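Local coordinates for protein NADPH-quinone reductase (PDB 3HA2) that probably transfers electrons from NAD(P)H to quinones with the help of FMN, this chain being its flavodoxin-like domain, at residues Ala8-Ala13 against Ser65-Leu70; Lys22-Asn27 against Arg155-Tyr160; Gln72-Val77 against Arg123-Phe128; Thr80-Ala83 against Ala89-Gly92; Phe116-Leu121 against Leu137-Val142. One frame throughout, in Å; residues are numbered along the deposited sequence.

Contact 1 of 5, residues Ala8-Ala13 against Ser65-Leu70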
# COMPACT_ATOMS: atom_id res chain seq x y z
N ALA A 8 8.97 -1.23 10.76
CA ALA A 8 7.66 -1.84 10.56
C ALA A 8 7.79 -3.26 10.05
O ALA A 8 7.16 -3.62 9.06
CB ALA A 8 6.81 -1.00 9.61
N HIS A 9 8.64 -4.05 10.69
CA HIS A 9 8.66 -5.48 10.41
C HIS A 9 7.57 -6.09 11.29
O HIS A 9 7.57 -5.84 12.50
CB HIS A 9 10.01 -6.10 10.71
CG HIS A 9 10.13 -7.52 10.26
ND1 HIS A 9 10.89 -7.89 9.17
CD2 HIS A 9 9.58 -8.66 10.74
CE1 HIS A 9 10.80 -9.20 9.01
NE2 HIS A 9 10.02 -9.69 9.95
N PRO A 10 6.63 -6.85 10.69
CA PRO A 10 5.45 -7.33 11.40
C PRO A 10 5.72 -8.43 12.42
O PRO A 10 4.89 -8.68 13.29
CB PRO A 10 4.56 -7.89 10.29
CG PRO A 10 5.17 -7.43 9.02
CD PRO A 10 6.62 -7.31 9.29
N GLU A 11 6.87 -9.10 12.30
CA GLU A 11 7.28 -10.10 13.28
C GLU A 11 8.69 -9.81 13.75
O GLU A 11 9.57 -10.67 13.73
CB GLU A 11 7.19 -11.51 12.68
CG GLU A 11 5.78 -12.00 12.37
CD GLU A 11 4.89 -12.11 13.60
OE1 GLU A 11 5.39 -12.52 14.68
OE2 GLU A 11 3.69 -11.79 13.48
N LEU A 12 8.90 -8.57 14.20
CA LEU A 12 10.22 -8.07 14.57
C LEU A 12 11.05 -9.01 15.47
O LEU A 12 12.25 -9.21 15.22
CB LEU A 12 10.10 -6.69 15.22
CG LEU A 12 11.38 -5.88 15.39
CD1 LEU A 12 12.10 -5.72 14.05
CD2 LEU A 12 11.06 -4.53 15.99
N ALA A 13 10.42 -9.56 16.50
CA ALA A 13 11.09 -10.44 17.47
C ALA A 13 11.72 -11.68 16.82
O ALA A 13 12.67 -12.26 17.35
CB ALA A 13 10.13 -10.85 18.56
N SER A 65 4.17 -3.91 -1.64
CA SER A 65 3.85 -2.72 -0.83
C SER A 65 4.24 -2.93 0.63
O SER A 65 4.70 -4.00 1.01
CB SER A 65 2.37 -2.34 -0.95
OG SER A 65 1.54 -3.47 -0.81
N ALA A 66 4.07 -1.89 1.44
CA ALA A 66 4.34 -1.97 2.87
C ALA A 66 3.38 -2.93 3.59
O ALA A 66 2.25 -3.10 3.15
CB ALA A 66 4.24 -0.57 3.47
N PRO A 67 3.84 -3.54 4.70
CA PRO A 67 2.98 -4.37 5.56
C PRO A 67 1.80 -3.55 6.10
O PRO A 67 1.86 -2.31 6.21
CB PRO A 67 3.89 -4.76 6.73
CG PRO A 67 5.27 -4.56 6.22
CD PRO A 67 5.22 -3.49 5.20
N ALA A 68 0.74 -4.25 6.45
CA ALA A 68 -0.49 -3.60 6.90
C ALA A 68 -0.29 -2.70 8.15
O ALA A 68 -0.94 -1.67 8.26
CB ALA A 68 -1.54 -4.64 7.17
N LEU A 69 0.57 -3.11 9.08
CA LEU A 69 0.77 -2.28 10.29
C LEU A 69 1.36 -0.91 9.92
O LEU A 69 0.96 0.09 10.51
CB LEU A 69 1.64 -2.96 11.36
CG LEU A 69 1.61 -2.20 12.73
CD1 LEU A 69 0.20 -1.98 13.28
CD2 LEU A 69 2.45 -2.87 13.80
N LEU A 70 2.26 -0.86 8.94
CA LEU A 70 2.76 0.45 8.51
C LEU A 70 1.66 1.28 7.83
O LEU A 70 1.56 2.49 8.04
CB LEU A 70 4.00 0.35 7.61
CG LEU A 70 4.59 1.71 7.17
CD1 LEU A 70 5.02 2.58 8.36
CD2 LEU A 70 5.75 1.53 6.21
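The loop that leaves the first strand of the flavodoxin-like fold meets the start of helix 68-77 here, with Ala8 and Pro10 on one side and Pro67 and Leu70 on the other. Loops after the strands commonly form the flavin site in this fold, so the contact probably lies close to such a pocket. Two small apolar meetings carry it. The methyl CB of Ala8 rests against Leu70 CB at 3.7 Å. Rotation about the first side-chain bond of Leu70 (chi1 -178°) places the branch so that its CD1 also comes within 4.2 Å of Ala8 CB. Beside this pair the two prolines meet ring to ring and cross at about a right angle. Pro10 CG is the atom that reaches over, lying 3.7 Å from Pro67 CB and 4.0 Å from Pro67 CG. Pro67 is the N-cap residue of helix 68-77. Phe59 of strand 54-60 packs against both Pro67 and Leu70, and Ala66 O accepts a hydrogen bond from Lys71 NZ of the second subunit. Ala8 O sits 3.5 Å from Pro67 CG, buried and without a hydrogen-bonding partner. The chemistry is therefore almost wholly that of van der Waals contact: the two prolines and Ala8, with little side-chain freedom to lose, probably pack at small entropic cost, and against this advantage stands the probable price of desolvating the carbonyl oxygen of Ala8.

Contact 2 of 5, residues Lys22-Asn27 against Arg155-Tyr160; sequences KAAIEN and RLLVAY
Leu157 and Tyr160 on helix 150-165 pack against Ala24 and Ile25, joining the region of helix 18-25 to the last helix of the flavodoxin-like fold on the same side of its parallel sheet. The first of the second segment's residues to take part is Leu157, whose CD2 lies 4.2 Å from Ala24 CB. The backbones come close at this point, the CA atoms of Ala24 and Leu157 being 6.5 Å apart, which the single methyl of Ala24 permits. One turn onward, Tyr160 supplies the larger surface. Its backbone N donates to the carbonyl oxygen of Leu156, a bond of the helix that carries the aromatic residue. A first torsion of 178° directs the ring away from its own amide nitrogen and over to the other helix, where CD2 reaches Ala24 CB at 4.1 Å. That methyl lies at the ring edge, near its plane. Ile25 meets the CD2-CE2 part of the ring with CG2. Its CG1 occupies the crowded position between backbone N and carbonyl carbon (chi1 53°), while CG2, beside the backbone N, is the branch that touches the tyrosine. Phe21 adds an edge-to-face stack to the Tyr160 ring. The phenol end is held separately, since Tyr160 OH is hydrogen-bonded to Glu58 OE1, so the ring is fixed both by apolar neighbours and by a polar tether. The closest of the apolar approaches is that of Ile25 CG2 to Tyr160 CE2, at 3.8 Å.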
# COMPACT_ATOMS: atom_id res chain seq x y z
N LYS A 22 19.74 -2.69 13.37
CA LYS A 22 19.70 -2.04 14.67
C LYS A 22 21.13 -1.90 15.16
O LYS A 22 21.55 -0.82 15.58
CB LYS A 22 18.83 -2.85 15.64
CG LYS A 22 18.65 -2.27 17.05
CD LYS A 22 17.97 -3.31 17.95
CE LYS A 22 17.36 -2.74 19.22
NZ LYS A 22 18.34 -2.01 20.07
N ALA A 23 21.90 -2.99 15.09
CA ALA A 23 23.28 -2.96 15.57
C ALA A 23 24.11 -1.91 14.83
O ALA A 23 25.02 -1.32 15.41
CB ALA A 23 23.94 -4.34 15.48
N ALA A 24 23.79 -1.68 13.56
CA ALA A 24 24.57 -0.79 12.70
C ALA A 24 24.45 0.68 13.08
O ALA A 24 25.35 1.48 12.81
CB ALA A 24 24.19 -1.00 11.24
N ILE A 25 23.33 1.05 13.70
CA ILE A 25 23.10 2.44 14.09
C ILE A 25 23.09 2.62 15.62
O ILE A 25 22.80 3.71 16.12
CB ILE A 25 21.83 3.04 13.41
CG1 ILE A 25 20.59 2.15 13.65
CG2 ILE A 25 22.08 3.23 11.90
CD1 ILE A 25 19.85 2.43 14.93
N GLU A 26 23.43 1.56 16.35
CA GLU A 26 23.41 1.60 17.81
C GLU A 26 24.29 2.67 18.44
O GLU A 26 24.02 3.12 19.54
CB GLU A 26 23.74 0.22 18.41
CG GLU A 26 22.49 -0.57 18.75
CD GLU A 26 22.78 -2.00 19.19
OE1 GLU A 26 23.97 -2.34 19.41
OE2 GLU A 26 21.80 -2.77 19.31
N ASN A 27 25.33 3.09 17.72
CA ASN A 27 26.28 4.04 18.25
C ASN A 27 26.01 5.50 17.89
O ASN A 27 26.69 6.40 18.38
CB ASN A 27 27.70 3.66 17.84
CG ASN A 27 28.05 2.23 18.24
OD1 ASN A 27 28.58 1.46 17.44
ND2 ASN A 27 27.73 1.87 19.48
N ARG A 155 29.04 -3.99 3.41
CA ARG A 155 28.94 -2.79 2.55
C ARG A 155 27.56 -2.17 2.58
O ARG A 155 27.40 -0.94 2.60
CB ARG A 155 29.32 -3.10 1.09
CG ARG A 155 30.81 -3.35 0.87
CD ARG A 155 31.15 -3.38 -0.63
NE ARG A 155 30.60 -4.56 -1.30
CZ ARG A 155 31.22 -5.74 -1.40
NH1 ARG A 155 32.43 -5.91 -0.89
NH2 ARG A 155 30.62 -6.75 -2.03
N LEU A 156 26.54 -3.02 2.55
CA LEU A 156 25.17 -2.54 2.55
C LEU A 156 24.89 -1.85 3.90
O LEU A 156 24.23 -0.81 3.96
CB LEU A 156 24.23 -3.71 2.30
CG LEU A 156 22.74 -3.43 2.15
CD1 LEU A 156 22.13 -4.54 1.31
CD2 LEU A 156 22.05 -3.33 3.51
N LEU A 157 25.44 -2.41 4.98
CA LEU A 157 25.27 -1.83 6.32
C LEU A 157 25.92 -0.45 6.48
O LEU A 157 25.35 0.40 7.15
CB LEU A 157 25.66 -2.82 7.43
CG LEU A 157 24.71 -4.03 7.57
CD1 LEU A 157 25.29 -5.10 8.49
CD2 LEU A 157 23.29 -3.61 8.03
N VAL A 158 27.07 -0.23 5.84
CA VAL A 158 27.69 1.10 5.74
C VAL A 158 26.83 2.10 4.95
O VAL A 158 26.70 3.26 5.34
CB VAL A 158 29.11 1.00 5.08
CG1 VAL A 158 29.69 2.38 4.85
CG2 VAL A 158 30.05 0.17 5.95
N ALA A 159 26.24 1.65 3.85
CA ALA A 159 25.30 2.48 3.08
C ALA A 159 24.11 2.85 3.96
O ALA A 159 23.63 3.99 3.93
CB ALA A 159 24.84 1.76 1.80
N TYR A 160 23.66 1.89 4.75
CA TYR A 160 22.55 2.11 5.69
C TYR A 160 22.88 3.16 6.76
O TYR A 160 22.08 4.06 7.04
CB TYR A 160 22.18 0.77 6.34
CG TYR A 160 21.07 0.84 7.38
CD1 TYR A 160 19.75 1.10 7.00
CD2 TYR A 160 21.36 0.63 8.73
CE1 TYR A 160 18.73 1.16 7.97
CE2 TYR A 160 20.35 0.69 9.70
CZ TYR A 160 19.04 0.95 9.31
OH TYR A 160 18.04 0.98 10.27

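Contact 3 of 5, residues Gln72-Val77 against Arg123-Phe128; sequences QWMDTV and RPFEAF
Met74 of helix 68-77, modelled as selenomethionine, reaches across to Phe125 and Phe128 of helix 123-131, and its side chain can be followed atom by atom. CB points toward the other helix. CG then stands beside the backbone N and anti to the carbonyl carbon (chi1 -64°), and two further bends in the chain curl the end over toward the rings. Selenium touches the edge of the Phe125 ring, near its plane, with SE 4.4 Å from Phe125 CE1. It also stands at a distance above the face of Phe128, 4.7 Å from SE to the ring centroid, which makes this a Met-aromatic contact. The close approach to Phe128 is left to the terminal methyl: Met74 CE is 3.5 Å from the centroid of Phe128 and 16° off the ring normal, a CH-pi contact over the face. The methyl is offset toward the rim on the CG-CD1 side, 3.4 Å from Phe128 CD1 and 3.6 Å from Phe128 CG. Phe128 comes from the opposite direction. An alanine at Phe128 is likely to leave the Met74 methyl without its aromatic face and open a gap between the two helices. Trp63 of the second subunit stacks edge-to-face on the Phe128 ring, and Asp75 OD2 accepts from Ala68 N of that subunit, so this helix pair also borders the dimer interface. The methyl, probably made slightly positive by the neighbouring selenium, faces the electron-rich ring, and the contact may thereby gain a weak electrostatic term in addition to ordinary dispersion.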
# COMPACT_ATOMS: atom_id res chain seq x y z
N GLN A 72 -1.49 1.06 8.46
CA GLN A 72 -2.34 1.53 9.56
C GLN A 72 -1.77 2.77 10.24
O GLN A 72 -2.50 3.70 10.57
CB GLN A 72 -2.60 0.43 10.59
CG GLN A 72 -3.69 0.79 11.63
CD GLN A 72 -5.06 0.94 10.98
OE1 GLN A 72 -5.45 2.03 10.56
NE2 GLN A 72 -5.76 -0.17 10.83
N TRP A 73 -0.45 2.79 10.44
CA TRP A 73 0.23 3.95 11.05
C TRP A 73 0.08 5.16 10.15
O TRP A 73 -0.22 6.26 10.62
CB TRP A 73 1.69 3.56 11.27
CG TRP A 73 2.62 4.57 11.90
CD1 TRP A 73 2.90 4.73 13.23
CD2 TRP A 73 3.49 5.45 11.19
NE1 TRP A 73 3.86 5.70 13.39
CE2 TRP A 73 4.23 6.17 12.16
CE3 TRP A 73 3.67 5.75 9.84
CZ2 TRP A 73 5.17 7.14 11.81
CZ3 TRP A 73 4.64 6.71 9.48
CH2 TRP A 73 5.36 7.40 10.48
N MSE A 74 0.24 4.97 8.84
CA MSE A 74 0.07 6.06 7.88
C MSE A 74 -1.37 6.60 7.97
O MSE A 74 -1.57 7.81 8.04
CB MSE A 74 0.36 5.58 6.45
CG MSE A 74 1.79 5.16 6.20
SE MSE A 74 2.94 6.75 6.05
CE MSE A 74 2.09 7.60 4.51
N ASP A 75 -2.35 5.69 7.98
CA ASP A 75 -3.78 6.05 7.96
C ASP A 75 -4.22 6.81 9.22
O ASP A 75 -5.14 7.63 9.17
CB ASP A 75 -4.65 4.78 7.81
CG ASP A 75 -4.54 4.10 6.43
OD1 ASP A 75 -3.94 4.67 5.51
OD2 ASP A 75 -5.08 2.98 6.29
N THR A 76 -3.58 6.51 10.35
CA THR A 76 -4.06 6.97 11.65
C THR A 76 -3.20 8.10 12.24
O THR A 76 -3.72 9.04 12.83
CB THR A 76 -4.15 5.77 12.64
OG1 THR A 76 -4.91 4.70 12.03
CG2 THR A 76 -4.87 6.17 13.89
N VAL A 77 -1.88 8.00 12.06
CA VAL A 77 -0.96 9.01 12.60
C VAL A 77 -0.94 10.22 11.67
O VAL A 77 -0.87 11.36 12.12
CB VAL A 77 0.49 8.43 12.78
CG1 VAL A 77 1.52 9.54 13.08
CG2 VAL A 77 0.52 7.39 13.87
N ARG A 123 5.83 4.50 -5.35
CA ARG A 123 5.19 5.76 -5.74
C ARG A 123 4.21 6.32 -4.69
O ARG A 123 4.17 7.53 -4.51
CB ARG A 123 4.49 5.66 -7.10
CG ARG A 123 4.42 7.03 -7.81
CD ARG A 123 5.81 7.48 -8.21
NE ARG A 123 6.20 6.87 -9.47
CZ ARG A 123 7.43 6.80 -9.96
NH1 ARG A 123 8.50 7.29 -9.32
NH2 ARG A 123 7.59 6.19 -11.13
N PRO A 124 3.40 5.46 -4.02
CA PRO A 124 2.54 6.09 -3.00
C PRO A 124 3.29 6.86 -1.92
O PRO A 124 2.76 7.85 -1.42
CB PRO A 124 1.78 4.90 -2.38
CG PRO A 124 1.84 3.83 -3.40
CD PRO A 124 3.15 4.01 -4.12
N PHE A 125 4.51 6.44 -1.58
CA PHE A 125 5.30 7.18 -0.56
C PHE A 125 5.85 8.47 -1.13
O PHE A 125 5.94 9.48 -0.44
CB PHE A 125 6.42 6.31 -0.00
CG PHE A 125 5.93 5.20 0.87
CD1 PHE A 125 5.45 5.47 2.15
CD2 PHE A 125 5.93 3.89 0.42
CE1 PHE A 125 4.98 4.46 2.95
CE2 PHE A 125 5.48 2.86 1.24
CZ PHE A 125 5.00 3.14 2.49
N GLU A 126 6.23 8.43 -2.40
CA GLU A 126 6.69 9.63 -3.07
C GLU A 126 5.56 10.66 -3.13
O GLU A 126 5.77 11.84 -2.86
CB GLU A 126 7.21 9.28 -4.47
CG GLU A 126 7.87 10.44 -5.22
CD GLU A 126 8.55 9.97 -6.52
OE1 GLU A 126 8.62 8.74 -6.78
OE2 GLU A 126 9.01 10.83 -7.30
N ALA A 127 4.36 10.20 -3.48
CA ALA A 127 3.20 11.10 -3.52
C ALA A 127 2.86 11.67 -2.13
O ALA A 127 2.49 12.84 -2.00
CB ALA A 127 2.00 10.39 -4.14
N PHE A 128 2.99 10.84 -1.10
CA PHE A 128 2.84 11.32 0.28
C PHE A 128 3.83 12.43 0.61
O PHE A 128 3.47 13.48 1.15
CB PHE A 128 3.00 10.17 1.28
CG PHE A 128 2.95 10.61 2.72
CD1 PHE A 128 1.73 10.82 3.35
CD2 PHE A 128 4.12 10.83 3.45
CE1 PHE A 128 1.67 11.24 4.69
CE2 PHE A 128 4.06 11.24 4.78
CZ PHE A 128 2.85 11.44 5.39

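Contact 4 of 5, residues Thr80-Ala83 against Ala89-Gly92; sequences TKFA and ALEG. With SO4 (sulfate ion), chain D.
Phe82, on the short helix 80-83, lays one face of its ring against the methyl of Ala89 in the following loop, within the beta-alpha-beta crossover of the flavodoxin-like fold from strand 54-60 to strand 94-101. The methyl stands over the ring face: Ala89 CB is 3.6 Å from the Phe82 ring centroid and 16° off the ring normal, a CH-pi contact displaced toward the rim. A chi1 of 179° swings the ring opposite its own amide nitrogen and brings it to that methyl. Leu90 meets the ring obliquely, CD2 lying 4.2 Å from Phe82 CE2, while CD1 turns to Ala83 CB. Phe82 and Ala89 are also joined through their backbones, for Ala89 N donates to Phe82 O at 2.9 Å, in the carbonyl plane and nearly straight (162°). A serine in place of Phe82 would probably keep this backbone bond yet leave the Ala89 and Leu90 methyls without the ring they pack on. Leu49 and Leu50 of helix 42-50 also touch the ring. At the N-terminal end of the helix a sulfate ion, probably from the crystallisation liquor, accepts from two backbone amides, Thr80 N to O3 at 2.8 Å and Lys81 N to O4 at 3.1 Å.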
# COMPACT_ATOMS: atom_id res chain seq x y z
N THR A 80 -5.21 14.48 8.26
CA THR A 80 -5.31 15.73 7.52
C THR A 80 -4.84 16.90 8.37
O THR A 80 -4.05 17.73 7.90
CB THR A 80 -6.77 15.96 7.07
OG1 THR A 80 -7.15 14.85 6.25
CG2 THR A 80 -6.92 17.23 6.29
N LYS A 81 -5.32 16.95 9.62
CA LYS A 81 -5.03 18.03 10.57
C LYS A 81 -3.53 18.17 10.86
O LYS A 81 -3.01 19.27 10.98
CB LYS A 81 -5.78 17.78 11.89
CG LYS A 81 -5.84 18.97 12.87
CD LYS A 81 -6.14 18.49 14.30
CE LYS A 81 -6.81 19.53 15.18
NZ LYS A 81 -6.46 20.96 14.90
N PHE A 82 -2.85 17.03 10.95
CA PHE A 82 -1.43 17.02 11.32
C PHE A 82 -0.52 17.18 10.10
O PHE A 82 0.32 18.09 10.04
CB PHE A 82 -1.14 15.72 12.08
CG PHE A 82 0.30 15.55 12.50
CD1 PHE A 82 0.82 16.27 13.58
CD2 PHE A 82 1.12 14.63 11.85
CE1 PHE A 82 2.15 16.11 13.98
CE2 PHE A 82 2.46 14.47 12.24
CZ PHE A 82 2.97 15.19 13.31
N ALA A 83 -0.72 16.31 9.11
CA ALA A 83 0.19 16.18 7.98
C ALA A 83 -0.06 17.20 6.87
O ALA A 83 0.85 17.53 6.12
CB ALA A 83 0.15 14.77 7.42
N ALA A 89 2.81 19.48 9.36
CA ALA A 89 3.79 19.24 10.42
C ALA A 89 5.12 18.74 9.88
O ALA A 89 6.17 18.99 10.48
CB ALA A 89 3.22 18.26 11.44
N LEU A 90 5.06 18.05 8.74
CA LEU A 90 6.24 17.39 8.16
C LEU A 90 7.01 18.24 7.17
O LEU A 90 8.03 17.79 6.65
CB LEU A 90 5.82 16.07 7.50
CG LEU A 90 4.95 15.17 8.40
CD1 LEU A 90 4.39 14.02 7.58
CD2 LEU A 90 5.73 14.65 9.60
N GLU A 91 6.56 19.47 6.93
CA GLU A 91 7.17 20.31 5.88
C GLU A 91 8.66 20.48 6.10
O GLU A 91 9.09 20.89 7.18
CB GLU A 91 6.51 21.69 5.82
CG GLU A 91 7.07 22.57 4.70
CD GLU A 91 6.33 23.89 4.56
OE1 GLU A 91 5.47 24.21 5.42
OE2 GLU A 91 6.62 24.60 3.58
N GLY A 92 9.46 20.18 5.08
CA GLY A 92 10.92 20.34 5.17
C GLY A 92 11.68 19.14 5.72
O GLY A 92 12.92 19.11 5.66
S SO4 D . -8.42 13.99 10.05
O1 SO4 D . -9.73 14.27 9.44
O2 SO4 D . -8.62 13.12 11.22
O3 SO4 D . -7.59 13.26 9.08
O4 SO4 D . -7.78 15.26 10.46

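Contact 5 of 5, residues Phe116-Leu121 against Leu137-Val142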
# COMPACT_ATOMS: atom_id res chain seq x y z
N PHE A 116 8.27 -4.05 -12.94
CA PHE A 116 8.32 -2.67 -12.38
C PHE A 116 9.46 -2.49 -11.41
O PHE A 116 9.80 -3.39 -10.63
CB PHE A 116 7.00 -2.30 -11.71
CG PHE A 116 5.81 -2.60 -12.57
CD1 PHE A 116 5.57 -1.85 -13.74
CD2 PHE A 116 4.94 -3.64 -12.23
CE1 PHE A 116 4.47 -2.15 -14.56
CE2 PHE A 116 3.83 -3.93 -13.04
CZ PHE A 116 3.61 -3.21 -14.20
N THR A 117 10.08 -1.31 -11.47
CA THR A 117 11.18 -1.00 -10.57
C THR A 117 10.69 -0.69 -9.15
O THR A 117 9.52 -0.37 -8.92
CB THR A 117 11.98 0.22 -11.09
OG1 THR A 117 11.10 1.35 -11.20
CG2 THR A 117 12.62 -0.06 -12.45
N ILE A 118 11.60 -0.76 -8.19
CA ILE A 118 11.27 -0.38 -6.83
C ILE A 118 10.77 1.07 -6.76
O ILE A 118 9.81 1.37 -6.05
CB ILE A 118 12.49 -0.59 -5.91
CG1 ILE A 118 12.85 -2.08 -5.85
CG2 ILE A 118 12.23 0.02 -4.50
CD1 ILE A 118 11.74 -2.93 -5.20
N SER A 119 11.39 1.94 -7.54
CA SER A 119 10.95 3.34 -7.64
C SER A 119 9.47 3.44 -7.99
O SER A 119 8.72 4.18 -7.37
CB SER A 119 11.74 4.08 -8.73
OG SER A 119 13.03 4.45 -8.30
N GLU A 120 9.05 2.70 -9.00
CA GLU A 120 7.65 2.70 -9.41
C GLU A 120 6.71 2.15 -8.34
O GLU A 120 5.61 2.66 -8.13
CB GLU A 120 7.51 1.89 -10.68
CG GLU A 120 8.19 2.53 -11.89
CD GLU A 120 8.23 1.56 -13.03
OE1 GLU A 120 9.26 0.85 -13.19
OE2 GLU A 120 7.19 1.46 -13.72
N LEU A 121 7.14 1.10 -7.66
CA LEU A 121 6.33 0.47 -6.62
C LEU A 121 6.19 1.33 -5.37
O LEU A 121 5.17 1.26 -4.68
CB LEU A 121 6.87 -0.91 -6.24
CG LEU A 121 6.82 -1.91 -7.40
CD1 LEU A 121 7.64 -3.16 -7.05
CD2 LEU A 121 5.39 -2.27 -7.76
N LEU A 137 13.92 11.16 -0.35
CA LEU A 137 15.28 10.65 -0.60
C LEU A 137 15.27 9.49 -1.59
O LEU A 137 14.23 8.83 -1.74
CB LEU A 137 15.91 10.16 0.71
CG LEU A 137 16.07 11.15 1.87
CD1 LEU A 137 16.51 10.41 3.13
CD2 LEU A 137 17.05 12.26 1.53
N PRO A 138 16.41 9.22 -2.25
CA PRO A 138 16.45 7.99 -3.04
C PRO A 138 16.17 6.84 -2.08
O PRO A 138 16.54 6.91 -0.93
CB PRO A 138 17.90 7.93 -3.52
CG PRO A 138 18.39 9.30 -3.46
CD PRO A 138 17.69 9.94 -2.30
N ILE A 139 15.49 5.81 -2.57
CA ILE A 139 15.13 4.63 -1.78
C ILE A 139 16.33 3.72 -1.53
O ILE A 139 17.14 3.51 -2.42
CB ILE A 139 14.08 3.83 -2.57
CG1 ILE A 139 12.85 4.72 -2.84
CG2 ILE A 139 13.70 2.51 -1.84
CD1 ILE A 139 12.04 4.31 -4.08
N LEU A 140 16.45 3.19 -0.31
CA LEU A 140 17.49 2.19 -0.04
C LEU A 140 16.83 0.82 -0.15
O LEU A 140 16.14 0.39 0.77
CB LEU A 140 18.16 2.40 1.34
CG LEU A 140 19.28 1.39 1.66
CD1 LEU A 140 20.32 1.39 0.56
CD2 LEU A 140 19.92 1.76 2.97
N ALA A 141 17.00 0.15 -1.30
CA ALA A 141 16.42 -1.19 -1.49
C ALA A 141 17.43 -2.25 -1.04
O ALA A 141 18.62 -2.17 -1.38
CB ALA A 141 16.00 -1.40 -2.96
N VAL A 142 16.94 -3.21 -0.26
CA VAL A 142 17.78 -4.23 0.35
C VAL A 142 17.27 -5.58 -0.14
O VAL A 142 16.25 -6.07 0.33
CB VAL A 142 17.71 -4.14 1.90
CG1 VAL A 142 18.54 -5.24 2.56
CG2 VAL A 142 18.17 -2.75 2.38
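Ile118 and Ser119 of helix 118-121 pack on Ile139 and Ala141 of strand 135-143, and the contact passes from a close apolar meeting to a looser, more exposed side. The tight part belongs to the two isoleucines, whose chains cross obliquely. Ile118 CG2 and Ile139 CG2 meet branch to branch at 3.9 Å. In Ile139 CG1 lies anti to the carbonyl carbon (chi1 -58°), and the chain then extends CD1 to 3.8 Å from Ser119 CA, so the methyl rests on the helix backbone. Val99 of strand 94-101 touches both isoleucines from the neighbouring strand. The loose side is elsewhere: Ala141 CB stands 4.3 Å from Ile118 CG2, and the OG of the exposed Ser119 lies 4.3 Å from Ile139 CD1, with no bond between them. At the beginning of the helix, Thr117 and Glu120 form a capping box. Thr117 OG1 accepts from Glu120 N, and Glu120 OE1 receives both Thr117 N at 2.9 Å and Thr117 OG1 at 2.8 Å, the latter through its anti lone pair, a double grip on one carboxylate oxygen. A capped helix laid on the edge strand of a five-stranded parallel sheet in this way is part of the flavodoxin-like alpha/beta sandwich.

From the N terminus, contact 1 opens first and joins the loop after strand 3-7 to the start of helix 68-77. Before it closes, contact 2 opens on helix 18-25; the two cross, and contact 2 closes only at helix 150-165, enclosing contacts 3, 4 and 5. Contact 3 follows contact 1 on the same helix and ties it to helix 123-131, with Phe125 also touching Ala66 and Leu70. Contact 4 closes a short loop nested inside contact 3, and Phe128 meets Leu90 between them. Contact 5 opens within contact 3 and crosses it, binding helix 118-121 to strand 135-143, whose other face reaches contact 2 through Leu140 and Tyr160.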